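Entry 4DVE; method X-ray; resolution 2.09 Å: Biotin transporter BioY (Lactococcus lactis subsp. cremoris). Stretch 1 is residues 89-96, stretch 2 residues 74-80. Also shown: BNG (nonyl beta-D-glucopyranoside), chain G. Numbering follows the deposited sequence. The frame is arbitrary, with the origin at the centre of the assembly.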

# COMPACT_ATOMS: atom_id res chain seq x y z
N ASN A 89 -4.05 15.52 -5.53
CA ASN A 89 -2.97 15.54 -6.49
C ASN A 89 -3.06 14.38 -7.48
O ASN A 89 -3.71 13.36 -7.22
CB ASN A 89 -1.60 15.52 -5.78
CG ASN A 89 -1.29 16.86 -5.12
OD1 ASN A 89 -1.21 17.87 -5.79
ND2 ASN A 89 -1.13 16.86 -3.80
N GLY A 90 -2.41 14.55 -8.61
CA GLY A 90 -2.32 13.52 -9.62
C GLY A 90 -1.66 14.03 -10.87
O GLY A 90 -1.05 15.10 -10.86
N GLY A 91 -1.80 13.27 -11.94
CA GLY A 91 -1.12 13.57 -13.20
C GLY A 91 0.19 12.81 -13.28
O GLY A 91 0.87 12.58 -12.25
N ALA A 92 0.54 12.44 -14.50
CA ALA A 92 1.66 11.57 -14.77
C ALA A 92 2.96 12.26 -14.38
O ALA A 92 3.86 11.62 -13.82
CB ALA A 92 1.67 11.15 -16.24
N ALA A 93 3.05 13.56 -14.60
CA ALA A 93 4.28 14.31 -14.27
C ALA A 93 4.59 14.25 -12.77
O ALA A 93 5.75 14.14 -12.40
CB ALA A 93 4.19 15.76 -14.76
N SER A 94 3.58 14.28 -11.91
CA SER A 94 3.82 14.18 -10.46
C SER A 94 4.55 12.88 -10.04
O SER A 94 5.12 12.83 -8.96
CB SER A 94 2.51 14.28 -9.67
OG SER A 94 1.76 13.07 -9.79
N PHE A 95 4.51 11.84 -10.87
CA PHE A 95 5.20 10.59 -10.58
C PHE A 95 6.71 10.67 -10.77
O PHE A 95 7.43 9.77 -10.33
CB PHE A 95 4.67 9.43 -11.46
CG PHE A 95 3.38 8.83 -10.95
CD1 PHE A 95 2.17 9.50 -11.10
CD2 PHE A 95 3.39 7.60 -10.30
CE1 PHE A 95 0.99 8.94 -10.62
CE2 PHE A 95 2.22 7.04 -9.80
CZ PHE A 95 1.02 7.71 -9.97
N LEU A 96 7.19 11.71 -11.44
CA LEU A 96 8.63 11.95 -11.53
C LEU A 96 9.11 12.85 -10.41
O LEU A 96 10.28 13.20 -10.37
CB LEU A 96 9.00 12.59 -12.88
CG LEU A 96 8.85 11.71 -14.11
CD1 LEU A 96 9.23 12.47 -15.38
CD2 LEU A 96 9.67 10.44 -13.94
C1 BNG G . -7.09 18.40 -11.35
C2 BNG G . -6.99 19.34 -10.16
C3 BNG G . -5.54 19.77 -9.92
C4 BNG G . -4.62 18.56 -9.90
C5 BNG G . -4.87 17.66 -11.11
C6 BNG G . -3.99 16.41 -11.05
C1' BNG G . -8.70 17.45 -12.79
C2' BNG G . -9.91 16.52 -12.75
C3' BNG G . -10.83 16.87 -11.58
C4' BNG G . -12.22 16.30 -11.78
C5' BNG G . -13.05 16.41 -10.51
C6' BNG G . -12.74 15.28 -9.54
C7' BNG G . -12.97 15.71 -8.10
C8' BNG G . -13.41 17.17 -8.03
C9' BNG G . -14.65 17.40 -8.86
O1 BNG G . -8.44 17.95 -11.48
O2 BNG G . -7.79 20.51 -10.40
O3 BNG G . -5.45 20.46 -8.68
O4 BNG G . -3.25 19.00 -9.91
O5 BNG G . -6.24 17.28 -11.14
O6 BNG G . -4.00 15.76 -12.33
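Stretch 2 (74-80) FLALALI

Stretch 2 is helical from Phe-74, continuing a helix that begins earlier in the chain; its backbone bonds Ala-78 N to Phe-74 O (3.1 Å) and Leu-79 N to Leu-75 O (2.8 Å) have the i to i-4 spacing of an α-helix. Stretch 1 opens as a loop and closes in a 3-10 segment, as the i to i-3 bond from Phe-95 N to Ala-92 O (3.0 Å) attests. The backbones come near each other at two places, with CA-CA distances of 4.8 Å for Gly-90 and Ala-78 and 4.4 Å for Ala-92 and Leu-79.

One direct hydrogen bond joins them: Gly-91 N donates to Ala-78 O at 2.9 Å, with an N-H...O angle of 147°. Ala-92 N also lies 3.4 Å from Leu-79 O, but the angle is poor; a water bridges the pair instead, donating to Leu-79 O and accepting from Ala-92 N, 2.9 Å from each.

The apolar contact centres on Phe-95, whose CA-to-CB bond points toward the helix. Leu-79 CD2 sits 3.7 Å from the ring centroid and 14° off its normal, a CH-pi contact over one face. Ala-78 CB meets the ring edge, 3.8 Å from Phe-95 CE1, while Leu-75 CD2 lies 4.3 Å from Phe-95 CE2. Together the stretches bury 301 Å².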

# COMPACT_ATOMS: atom_id res chain seq x y z
N PHE A 74 -6.01 2.21 -8.94
CA PHE A 74 -5.85 3.47 -8.23
C PHE A 74 -4.71 4.30 -8.88
O PHE A 74 -4.87 5.48 -9.18
CB PHE A 74 -5.55 3.19 -6.74
CG PHE A 74 -4.85 4.31 -6.02
CD1 PHE A 74 -5.50 5.51 -5.77
CD2 PHE A 74 -3.54 4.17 -5.59
CE1 PHE A 74 -4.84 6.57 -5.14
CE2 PHE A 74 -2.89 5.22 -4.92
CZ PHE A 74 -3.54 6.41 -4.72
N LEU A 75 -3.57 3.66 -9.08
CA LEU A 75 -2.41 4.33 -9.64
C LEU A 75 -2.67 4.80 -11.08
O LEU A 75 -2.27 5.91 -11.46
CB LEU A 75 -1.17 3.42 -9.58
CG LEU A 75 -0.65 3.09 -8.19
CD1 LEU A 75 0.49 2.05 -8.25
CD2 LEU A 75 -0.17 4.36 -7.52
N ALA A 76 -3.34 3.95 -11.86
CA ALA A 76 -3.73 4.29 -13.22
C ALA A 76 -4.61 5.56 -13.25
O ALA A 76 -4.42 6.45 -14.09
CB ALA A 76 -4.44 3.10 -13.89
N LEU A 77 -5.54 5.65 -12.31
CA LEU A 77 -6.38 6.84 -12.19
C LEU A 77 -5.53 8.09 -11.94
O LEU A 77 -5.77 9.14 -12.52
CB LEU A 77 -7.45 6.65 -11.10
CG LEU A 77 -8.63 5.72 -11.43
CD1 LEU A 77 -9.61 5.68 -10.28
CD2 LEU A 77 -9.38 6.14 -12.69
N ALA A 78 -4.52 7.96 -11.08
CA ALA A 78 -3.61 9.07 -10.81
C ALA A 78 -2.81 9.41 -12.07
O ALA A 78 -2.67 10.59 -12.43
CB ALA A 78 -2.68 8.75 -9.64
N LEU A 79 -2.34 8.38 -12.77
CA LEU A 79 -1.50 8.59 -13.96
C LEU A 79 -2.21 9.32 -15.09
O LEU A 79 -1.60 10.09 -15.82
CB LEU A 79 -0.94 7.27 -14.46
CG LEU A 79 0.19 6.72 -13.59
CD1 LEU A 79 0.24 5.19 -13.69
CD2 LEU A 79 1.51 7.38 -13.99
N ILE A 80 -3.51 9.06 -15.25
CA ILE A 80 -4.24 9.72 -16.31
C ILE A 80 -4.75 11.09 -15.89
O ILE A 80 -5.27 11.81 -16.71
CB ILE A 80 -5.38 8.84 -16.87
CG1 ILE A 80 -6.51 8.69 -15.85
CG2 ILE A 80 -4.82 7.48 -17.26
CD1 ILE A 80 -7.48 7.60 -16.24
O HOH W 1 -1.32 12.80 -16.73